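Local coordinates for protein glycosyl hydrolase, BNR repeat (Ralstonia eutropha, PDB 3B7F) that is of unproven function but, as a seven-bladed beta-propeller with BNR repeats, is probably a glycosyl hydrolase, at residues Ala271-Val276 with Ala314-Arg319; Ile283-His286 with Thr292-Val295; Ala337-Lys342 with Glu364-Ala369; Met346-Asp349 with Gly355-Phe358. All coordinates share one frame; numbering follows the deposited sequence.

Contact 1: Ala271-Val276 with Ala314-Arg319; sequences AMPREV and AVYVTR. With EDO (1,2-ethanediol), chain M; EDO (1,2-ethanediol), chain N; EDO (1,2-ethanediol), chain H.
Apolar packing, with a Met-aromatic contact from Met272 at its centre, joins Met272, Pro273 and Val276, in the loop between strands 264-266 and 282-285, to the ring of Tyr316 on strand 315-318. That loop leads from one blade of the seven-bladed propeller to the next and here folds back on the third strand of the blade it enters, the centre of the contact lying about 20 Å from the centre of the chain. Met272, modelled as selenomethionine, carries the main touch. Its CG lies beside the backbone N (chi1 -72°) and the chain bends again at the next two bonds, which curls the methyl over one ring face: CE is 3.7 Å from the centroid of the Tyr316 ring and only 15° off the normal, a CH-pi contact. The SE atom is more oblique, 4.5 Å from the same centroid. The Val276 and Tyr316 side chains come from opposite directions and meet at the phenolic end, with CG1 3.9 Å from Tyr316 CE1 and CG2 3.4 Å from Tyr316 OH. Pro273 adds a looser touch, its CD 4.3 Å from Tyr316 CE2. A backbone bond, Val276 N to Pro273 O at 3.1 Å, holds the turn that brings Pro273 and Val276 to the same ring. Pro297 of the adjacent strand also touches both Met272 and Tyr316. An ethanediol, probably from the crystallisation liquor, donates to Val276 O at 2.9 Å. Tyrosine suits this place: its ring receives methionine and valine, while its hydroxyl bonds to Arg327, so dispersion and CH-pi forces join loop and strand.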
# COMPACT_ATOMS: atom_id res chain seq x y z
N ALA A 271 -8.83 -14.27 15.10
CA ALA A 271 -8.78 -13.82 16.48
C ALA A 271 -9.57 -12.54 16.68
O ALA A 271 -9.75 -12.11 17.82
CB ALA A 271 -7.34 -13.63 16.94
N MSE A 272 -10.01 -11.90 15.58
CA MSE A 272 -10.82 -10.69 15.65
C MSE A 272 -12.20 -10.97 16.21
O MSE A 272 -12.69 -12.11 16.10
CB MSE A 272 -10.97 -10.04 14.26
CG MSE A 272 -9.71 -9.35 13.71
SE MSE A 272 -9.25 -7.69 14.62
CE MSE A 272 -10.71 -6.54 13.99
N PRO A 273 -12.83 -9.95 16.83
CA PRO A 273 -14.16 -10.18 17.37
C PRO A 273 -15.15 -10.40 16.21
O PRO A 273 -14.99 -9.81 15.14
CB PRO A 273 -14.48 -8.88 18.12
CG PRO A 273 -13.18 -8.15 18.27
CD PRO A 273 -12.40 -8.55 17.06
N ARG A 274 -16.11 -11.30 16.44
CA ARG A 274 -17.10 -11.69 15.46
C ARG A 274 -17.83 -10.48 14.88
O ARG A 274 -18.05 -10.42 13.65
CB ARG A 274 -18.14 -12.62 16.06
CG ARG A 274 -19.03 -13.30 15.02
CD ARG A 274 -20.47 -13.46 15.47
NE ARG A 274 -21.14 -12.17 15.66
CZ ARG A 274 -21.52 -11.35 14.68
NH1 ARG A 274 -21.34 -11.65 13.39
NH2 ARG A 274 -22.09 -10.19 14.98
N GLU A 275 -18.20 -9.52 15.73
CA GLU A 275 -18.99 -8.37 15.22
C GLU A 275 -18.17 -7.38 14.41
O GLU A 275 -18.75 -6.60 13.70
CB GLU A 275 -19.79 -7.62 16.32
CG GLU A 275 -19.00 -6.69 17.26
CD GLU A 275 -18.13 -7.40 18.27
OE1 GLU A 275 -17.99 -8.67 18.22
OE2 GLU A 275 -17.61 -6.67 19.13
N VAL A 276 -16.85 -7.40 14.54
CA VAL A 276 -15.96 -6.52 13.80
C VAL A 276 -15.47 -7.18 12.50
O VAL A 276 -15.46 -6.54 11.46
CB VAL A 276 -14.78 -6.05 14.69
CG1 VAL A 276 -13.80 -5.19 13.91
CG2 VAL A 276 -15.31 -5.28 15.92
N ALA A 314 -12.40 2.47 13.96
CA ALA A 314 -11.33 2.04 14.82
C ALA A 314 -10.25 1.38 13.99
O ALA A 314 -10.51 0.76 12.97
CB ALA A 314 -11.86 1.05 15.93
N VAL A 315 -9.03 1.53 14.48
CA VAL A 315 -7.87 0.81 14.01
C VAL A 315 -7.78 -0.36 14.98
O VAL A 315 -8.19 -0.24 16.15
CB VAL A 315 -6.58 1.70 14.10
CG1 VAL A 315 -5.31 0.88 14.06
CG2 VAL A 315 -6.59 2.78 13.04
N TYR A 316 -7.28 -1.51 14.53
CA TYR A 316 -7.01 -2.62 15.46
C TYR A 316 -5.54 -2.89 15.39
O TYR A 316 -4.97 -2.89 14.30
CB TYR A 316 -7.84 -3.90 15.18
CG TYR A 316 -9.19 -3.88 15.85
CD1 TYR A 316 -10.19 -3.03 15.39
CD2 TYR A 316 -9.46 -4.66 16.97
CE1 TYR A 316 -11.41 -2.96 15.99
CE2 TYR A 316 -10.68 -4.60 17.57
CZ TYR A 316 -11.66 -3.77 17.06
OH TYR A 316 -12.91 -3.69 17.65
N VAL A 317 -4.93 -3.10 16.55
CA VAL A 317 -3.52 -3.46 16.65
C VAL A 317 -3.39 -4.89 17.18
O VAL A 317 -4.27 -5.38 17.90
CB VAL A 317 -2.75 -2.50 17.61
CG1 VAL A 317 -3.19 -2.72 19.04
CG2 VAL A 317 -1.22 -2.67 17.48
N THR A 318 -2.30 -5.56 16.78
CA THR A 318 -1.85 -6.82 17.38
C THR A 318 -0.37 -6.57 17.74
O THR A 318 0.31 -5.91 17.00
CB THR A 318 -2.00 -8.09 16.48
OG1 THR A 318 -1.58 -9.23 17.24
CG2 THR A 318 -1.20 -8.00 15.15
N ARG A 319 0.05 -6.99 18.92
CA ARG A 319 1.45 -6.92 19.35
C ARG A 319 2.04 -8.31 19.57
O ARG A 319 3.15 -8.45 20.07
CB ARG A 319 1.54 -6.06 20.61
CG ARG A 319 1.05 -4.60 20.34
CD ARG A 319 1.48 -3.66 21.47
NE ARG A 319 1.46 -2.24 21.07
CZ ARG A 319 0.41 -1.42 21.19
NH1 ARG A 319 -0.74 -1.83 21.71
NH2 ARG A 319 0.52 -0.18 20.78
C1 EDO M . -19.43 -7.59 9.26
O1 EDO M . -18.62 -6.55 9.79
C2 EDO M . -19.12 -8.86 10.02
O2 EDO M . -19.33 -8.59 11.40
C1 EDO N . -17.85 -2.63 10.51
O1 EDO N . -17.21 -1.59 11.25
C2 EDO N . -17.04 -3.92 10.66
O2 EDO N . -15.77 -3.62 11.23
C1 EDO H . 6.54 -2.52 20.84
O1 EDO H . 7.21 -3.19 19.76
C2 EDO H . 5.11 -2.09 20.48
O2 EDO H . 4.23 -3.16 20.03

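Contact 2: Ile283-His286 with Thr292-Val295; sequences IVVH and TVWV. With EDO (1,2-ethanediol), chain H.
Trp294, with CG beside its own backbone N (chi1 -67°) and the indole turned nearly perpendicular (chi2 -88°), lays its six-membered ring along the hairpin toward His286, whose CG extends away from N (chi1 -175°). The two side chains meet obliquely, and Trp294 CZ3 comes within 3.6 Å of His286 N. They belong to the antiparallel hairpin of strands 282-285 and 293-297, the first and second strands of one propeller blade. Val284 and Trp294 form a hydrogen-bonded pair: Val284 N donates to Trp294 O at 3.1 Å, and Trp294 N returns the bond to Val284 O at 2.9 Å. Two residues further on, His286 N reaches Thr292 O at 3.0 Å, where the strands give way to the turn. The same-face neighbours Val284 and Trp294 also touch by side chain, Val284 CG1 lying 4.0 Å from Trp294 CE3. A broad, flat indole suits this position because it reaches from Val284 to His286 on the partner segment while its NE1 bonds to Glu371 O. The other face is built of branched aliphatic residues, which suit an extended backbone and fill the seam with the preceding blade; Ile283 and Val293 both touch Tyr248 there. Packing is tight at Ile283 CG1, 3.5 Å from Val293 CG1, and easier where Val285 CG1 meets Val293 CG2 at 3.8 Å. Thr292 brings both a methyl, resting over one face of the Trp294 ring, and a hydroxyl bonded to Asp289; that same OG1 accepts a hydrogen bond from O2 of an ethanediol at 2.8 Å.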
# COMPACT_ATOMS: atom_id res chain seq x y z
N ILE A 283 -2.84 -2.59 5.56
CA ILE A 283 -2.13 -3.28 6.64
C ILE A 283 -0.76 -2.58 6.79
O ILE A 283 -0.15 -2.22 5.80
CB ILE A 283 -2.02 -4.83 6.42
CG1 ILE A 283 -1.64 -5.53 7.73
CG2 ILE A 283 -1.04 -5.19 5.29
CD1 ILE A 283 -2.02 -7.03 7.80
N VAL A 284 -0.31 -2.37 8.03
CA VAL A 284 0.95 -1.67 8.31
C VAL A 284 1.69 -2.43 9.40
O VAL A 284 1.06 -2.87 10.34
CB VAL A 284 0.69 -0.18 8.75
CG1 VAL A 284 1.96 0.46 9.32
CG2 VAL A 284 0.15 0.63 7.59
N VAL A 285 3.00 -2.55 9.28
CA VAL A 285 3.83 -3.26 10.28
C VAL A 285 4.74 -2.29 11.01
O VAL A 285 5.15 -1.30 10.45
CB VAL A 285 4.69 -4.37 9.63
CG1 VAL A 285 3.86 -5.19 8.76
CG2 VAL A 285 5.89 -3.78 8.82
N HIS A 286 5.00 -2.55 12.28
CA HIS A 286 5.94 -1.77 13.09
C HIS A 286 7.34 -2.03 12.49
O HIS A 286 7.71 -3.16 12.29
CB HIS A 286 5.83 -2.23 14.54
CG HIS A 286 6.63 -1.44 15.53
ND1 HIS A 286 8.01 -1.43 15.54
CD2 HIS A 286 6.25 -0.71 16.60
CE1 HIS A 286 8.44 -0.69 16.55
NE2 HIS A 286 7.39 -0.26 17.22
N THR A 292 4.02 -6.65 15.63
CA THR A 292 3.09 -5.53 15.70
C THR A 292 2.63 -5.09 14.32
O THR A 292 3.44 -4.78 13.44
CB THR A 292 3.68 -4.35 16.49
OG1 THR A 292 3.93 -4.80 17.82
CG2 THR A 292 2.70 -3.13 16.51
N VAL A 293 1.31 -5.09 14.16
CA VAL A 293 0.63 -4.83 12.88
C VAL A 293 -0.65 -4.10 13.20
O VAL A 293 -1.25 -4.35 14.25
CB VAL A 293 0.38 -6.18 12.11
CG1 VAL A 293 -0.67 -6.05 11.05
CG2 VAL A 293 1.70 -6.71 11.51
N TRP A 294 -1.04 -3.18 12.31
CA TRP A 294 -2.27 -2.39 12.40
C TRP A 294 -3.14 -2.62 11.18
O TRP A 294 -2.60 -2.70 10.08
CB TRP A 294 -1.97 -0.88 12.46
CG TRP A 294 -1.29 -0.45 13.69
CD1 TRP A 294 -1.87 -0.09 14.84
CD2 TRP A 294 0.13 -0.36 13.91
NE1 TRP A 294 -0.94 0.25 15.76
CE2 TRP A 294 0.31 0.07 15.23
CE3 TRP A 294 1.26 -0.59 13.11
CZ2 TRP A 294 1.57 0.29 15.79
CZ3 TRP A 294 2.52 -0.36 13.65
CH2 TRP A 294 2.66 0.08 14.98
N VAL A 295 -4.47 -2.70 11.38
CA VAL A 295 -5.46 -2.80 10.32
C VAL A 295 -6.60 -1.76 10.57
O VAL A 295 -6.65 -1.15 11.62
CB VAL A 295 -6.06 -4.26 10.15
CG1 VAL A 295 -4.95 -5.23 9.69
CG2 VAL A 295 -6.79 -4.78 11.46
C1 EDO H . 6.54 -2.52 20.84
O1 EDO H . 7.21 -3.19 19.76
C2 EDO H . 5.11 -2.09 20.48
O2 EDO H . 4.23 -3.16 20.03

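Contact 3: Ala337-Lys342 with Glu364-Ala369; sequences AWLTVK and EIWASA
Leu339 meets Glu364 and Trp366 in a small contact between a loop and the third strand of the last blade built from one continuous run of chain in this seven-bladed beta-propeller. The loop residues 337-342 come before strand 346-348, the first of that blade, while 364-369 covers strand 365-368. Across the two segments there is only loose van der Waals packing, burying 67 Å² in all. Leu339 sends its CB toward the strand, and one branch does the touching: its CD2 lies 4.4 Å from Glu364 OE1 and equally 4.4 Å from Trp366 NE1. The methyl thus rests beside the place where the carboxylate and the indole meet, approaching the Trp366 ring obliquely. Leucine suits the position because one apolar methyl can lie beside both partners without demanding a polar mate.

Stacking comes from outside the two segments. The Trp366 ring stacks with Phe358 of the adjoining strand and is touched by Leu332 and Pro333, so the indole is packed by several apolar groups. Backbone bonding between Thr340 and Thr361 further anchors the loop near the hairpin turn.

The polar interaction lies within the strand segment. Glu364 and Trp366, two residues apart, project to the same side, and the glutamate chain runs straight on past CG (chi2 177°). Trp366 NE1 donates to Glu364 OE1 at 3.1 Å; the acceptor sits in the indole plane, yet the donor stands 66° out of the carboxylate plane.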
# COMPACT_ATOMS: atom_id res chain seq x y z
N ALA A 337 -20.27 7.63 12.30
CA ALA A 337 -19.07 8.06 11.59
C ALA A 337 -18.66 6.92 10.64
O ALA A 337 -18.05 5.92 11.05
CB ALA A 337 -18.01 8.39 12.55
N TRP A 338 -19.00 7.10 9.36
CA TRP A 338 -18.88 6.07 8.33
C TRP A 338 -17.65 6.35 7.50
O TRP A 338 -17.71 6.86 6.38
CB TRP A 338 -20.17 6.00 7.51
CG TRP A 338 -21.33 5.90 8.39
CD1 TRP A 338 -22.00 6.94 8.97
CD2 TRP A 338 -21.97 4.73 8.83
NE1 TRP A 338 -22.99 6.49 9.74
CE2 TRP A 338 -22.99 5.13 9.70
CE3 TRP A 338 -21.77 3.38 8.59
CZ2 TRP A 338 -23.82 4.22 10.33
CZ3 TRP A 338 -22.59 2.47 9.20
CH2 TRP A 338 -23.61 2.89 10.06
N LEU A 339 -16.53 5.93 8.09
CA LEU A 339 -15.20 6.12 7.54
C LEU A 339 -14.68 4.96 6.70
O LEU A 339 -14.72 3.80 7.11
CB LEU A 339 -14.20 6.44 8.68
CG LEU A 339 -14.12 7.88 9.21
CD1 LEU A 339 -15.40 8.49 9.57
CD2 LEU A 339 -13.15 7.93 10.44
N THR A 340 -14.17 5.32 5.52
CA THR A 340 -13.53 4.39 4.61
C THR A 340 -12.04 4.74 4.58
O THR A 340 -11.68 5.90 4.45
CB THR A 340 -14.19 4.47 3.22
OG1 THR A 340 -15.58 4.16 3.38
CG2 THR A 340 -13.54 3.50 2.22
N VAL A 341 -11.19 3.74 4.75
CA VAL A 341 -9.72 3.91 4.72
C VAL A 341 -9.23 2.93 3.63
O VAL A 341 -9.42 1.73 3.75
CB VAL A 341 -9.08 3.68 6.10
CG1 VAL A 341 -7.50 3.76 6.07
CG2 VAL A 341 -9.65 4.68 7.08
N LYS A 342 -8.69 3.47 2.54
CA LYS A 342 -8.26 2.66 1.39
C LYS A 342 -6.88 2.01 1.69
O LYS A 342 -6.24 2.32 2.71
CB LYS A 342 -8.26 3.51 0.11
CG LYS A 342 -9.64 3.81 -0.52
CD LYS A 342 -9.48 4.90 -1.59
CE LYS A 342 -10.41 4.78 -2.80
NZ LYS A 342 -11.83 4.82 -2.54
N GLU A 364 -10.06 13.37 5.87
CA GLU A 364 -9.43 13.58 7.18
C GLU A 364 -8.14 12.79 7.25
O GLU A 364 -8.05 11.70 6.71
CB GLU A 364 -10.36 13.12 8.29
CG GLU A 364 -11.58 14.02 8.54
CD GLU A 364 -12.51 13.49 9.62
OE1 GLU A 364 -12.68 12.27 9.74
OE2 GLU A 364 -13.12 14.28 10.33
N ILE A 365 -7.13 13.37 7.90
CA ILE A 365 -5.88 12.70 8.21
C ILE A 365 -5.86 12.62 9.71
O ILE A 365 -5.93 13.67 10.37
CB ILE A 365 -4.61 13.42 7.76
CG1 ILE A 365 -4.55 13.52 6.24
CG2 ILE A 365 -3.41 12.61 8.25
CD1 ILE A 365 -4.10 12.22 5.54
N TRP A 366 -5.85 11.37 10.23
CA TRP A 366 -5.79 11.09 11.68
C TRP A 366 -4.39 10.62 12.02
O TRP A 366 -3.82 9.84 11.27
CB TRP A 366 -6.81 10.06 12.08
CG TRP A 366 -8.22 10.60 11.96
CD1 TRP A 366 -8.98 10.60 10.85
CD2 TRP A 366 -9.00 11.18 12.99
NE1 TRP A 366 -10.20 11.14 11.11
CE2 TRP A 366 -10.25 11.51 12.43
CE3 TRP A 366 -8.78 11.47 14.34
CZ2 TRP A 366 -11.28 12.14 13.17
CZ3 TRP A 366 -9.79 12.07 15.08
CH2 TRP A 366 -11.03 12.40 14.50
N ALA A 367 -3.83 11.13 13.11
CA ALA A 367 -2.44 10.83 13.50
C ALA A 367 -2.34 10.34 14.94
O ALA A 367 -3.09 10.78 15.78
CB ALA A 367 -1.55 12.05 13.33
N SER A 368 -1.46 9.38 15.17
CA SER A 368 -1.13 8.88 16.48
C SER A 368 0.38 8.95 16.62
O SER A 368 1.08 8.59 15.69
CB SER A 368 -1.54 7.44 16.64
OG SER A 368 -1.11 6.97 17.88
N ALA A 369 0.86 9.45 17.75
CA ALA A 369 2.29 9.45 18.07
C ALA A 369 2.60 8.42 19.16
O ALA A 369 3.71 8.44 19.71
CB ALA A 369 2.76 10.85 18.52

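Contact 4: Met346-Asp349 with Gly355-Phe358; sequences MTAD and GVYF
Asp349 and Tyr357 bind side chain to side chain at the turn end of an antiparallel hairpin, strands 346-348 and 356-359, and this is the tight part of the contact. Asp349 CG occupies the position between its backbone N and carbonyl carbon (chi1 67°), which turns the carboxylate across to the other segment. There OD1 accepts a nearly straight bond from Gly355 N at 2.9 Å, and the phenol of Tyr357 donates through OH to OD2 at 2.6 Å, on the anti side and close to the carboxylate plane. Ring and carboxylate planes stand 63° apart. A glycine fits at 355, since the carboxylate lies close against its CA. Asp349 N in turn bonds Gly355 O at 3.0 Å. A salt bridge from Arg42 to OD2 probably favours the ionised carboxylate.

In mid-strand, Thr347 N meets Tyr357 O at 3.1 Å and Tyr357 N meets Thr347 O at 2.9 Å. The face bearing Met346, Ala348, Val356 and Phe358 is looser. Ala348, partly exposed, brings CB no nearer than 4.5 Å to Val356 CG2, and Met346 CG touches Phe358 CB at 3.7 Å before both side chains lead apart.

Those ends serve neighbours instead. Selenomethionine Met346 packs on strand 282-285 of the preceding blade, and Phe358 meets Phe296 and Trp375. Through Thr347, hydrogen-bonded to Ser390, and Tyr357, touching Leu25, the opposite face packs on strands 385-391 and 24-29 of the blade that unites both chain ends.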
# COMPACT_ATOMS: atom_id res chain seq x y z
N MSE A 346 -3.06 4.06 5.00
CA MSE A 346 -2.46 3.96 6.35
C MSE A 346 -0.96 3.88 6.19
O MSE A 346 -0.49 3.26 5.25
CB MSE A 346 -2.82 2.73 7.17
CG MSE A 346 -4.15 2.73 7.77
SE MSE A 346 -4.21 1.67 9.40
CE MSE A 346 -3.79 0.07 8.54
N THR A 347 -0.23 4.48 7.13
CA THR A 347 1.23 4.43 7.15
C THR A 347 1.70 4.60 8.58
O THR A 347 0.92 4.96 9.48
CB THR A 347 1.84 5.54 6.26
OG1 THR A 347 3.24 5.31 6.06
CG2 THR A 347 1.62 6.93 6.88
N ALA A 348 2.97 4.31 8.79
CA ALA A 348 3.57 4.43 10.10
C ALA A 348 4.95 5.03 9.94
O ALA A 348 5.55 4.92 8.88
CB ALA A 348 3.59 3.03 10.81
N ASP A 349 5.42 5.75 10.96
CA ASP A 349 6.78 6.30 10.97
C ASP A 349 7.73 5.29 11.67
O ASP A 349 7.29 4.20 12.06
CB ASP A 349 6.81 7.71 11.56
CG ASP A 349 6.48 7.77 13.04
OD1 ASP A 349 6.93 6.90 13.81
OD2 ASP A 349 5.77 8.73 13.43
N GLY A 355 4.61 6.11 15.40
CA GLY A 355 3.44 6.85 15.09
C GLY A 355 2.74 6.18 13.93
O GLY A 355 3.39 5.54 13.10
N VAL A 356 1.41 6.29 13.92
CA VAL A 356 0.54 5.65 12.93
C VAL A 356 -0.44 6.71 12.39
O VAL A 356 -0.89 7.62 13.10
CB VAL A 356 -0.20 4.43 13.53
CG1 VAL A 356 -0.95 3.65 12.43
CG2 VAL A 356 0.77 3.51 14.27
N TYR A 357 -0.75 6.61 11.12
CA TYR A 357 -1.53 7.65 10.46
C TYR A 357 -2.48 7.05 9.49
O TYR A 357 -2.18 6.03 8.90
CB TYR A 357 -0.57 8.55 9.65
CG TYR A 357 0.62 9.05 10.44
CD1 TYR A 357 0.54 10.24 11.17
CD2 TYR A 357 1.81 8.31 10.51
CE1 TYR A 357 1.63 10.68 11.95
CE2 TYR A 357 2.87 8.75 11.29
CZ TYR A 357 2.78 9.95 11.99
OH TYR A 357 3.85 10.41 12.76
N PHE A 358 -3.64 7.67 9.30
CA PHE A 358 -4.53 7.22 8.23
C PHE A 358 -5.32 8.36 7.60
O PHE A 358 -5.57 9.38 8.25
CB PHE A 358 -5.43 6.04 8.65
CG PHE A 358 -6.50 6.36 9.69
CD1 PHE A 358 -7.74 6.86 9.31
CD2 PHE A 358 -6.28 6.08 11.03
CE1 PHE A 358 -8.73 7.13 10.25
CE2 PHE A 358 -7.27 6.38 11.99
CZ PHE A 358 -8.49 6.89 11.58

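The four contacts lie in two successive blades of the propeller and the loops leading into them. Contact 2 nests inside the loop closed by contact 1 and shares its sheet, where Tyr316 O lies 3.0 Å from Val295 N. Contact 4 is likewise nested within contact 3, with Trp366 N 2.8 Å from Phe358 O. The blades meet where contacts 2 and 4 press together, centres about 9 Å apart: Val284 CG1 lies 3.4 Å from Ala348 CB, and Trp294 CE2 3.6 Å from Val356 CG2. Contact 1 reaches contact 4 through Val315 CG2, 3.8 Å from Phe358 CE2, but stays about 7 Å from contact 3 between nearest atoms. One ethanediol touches both contacts 1 and 2.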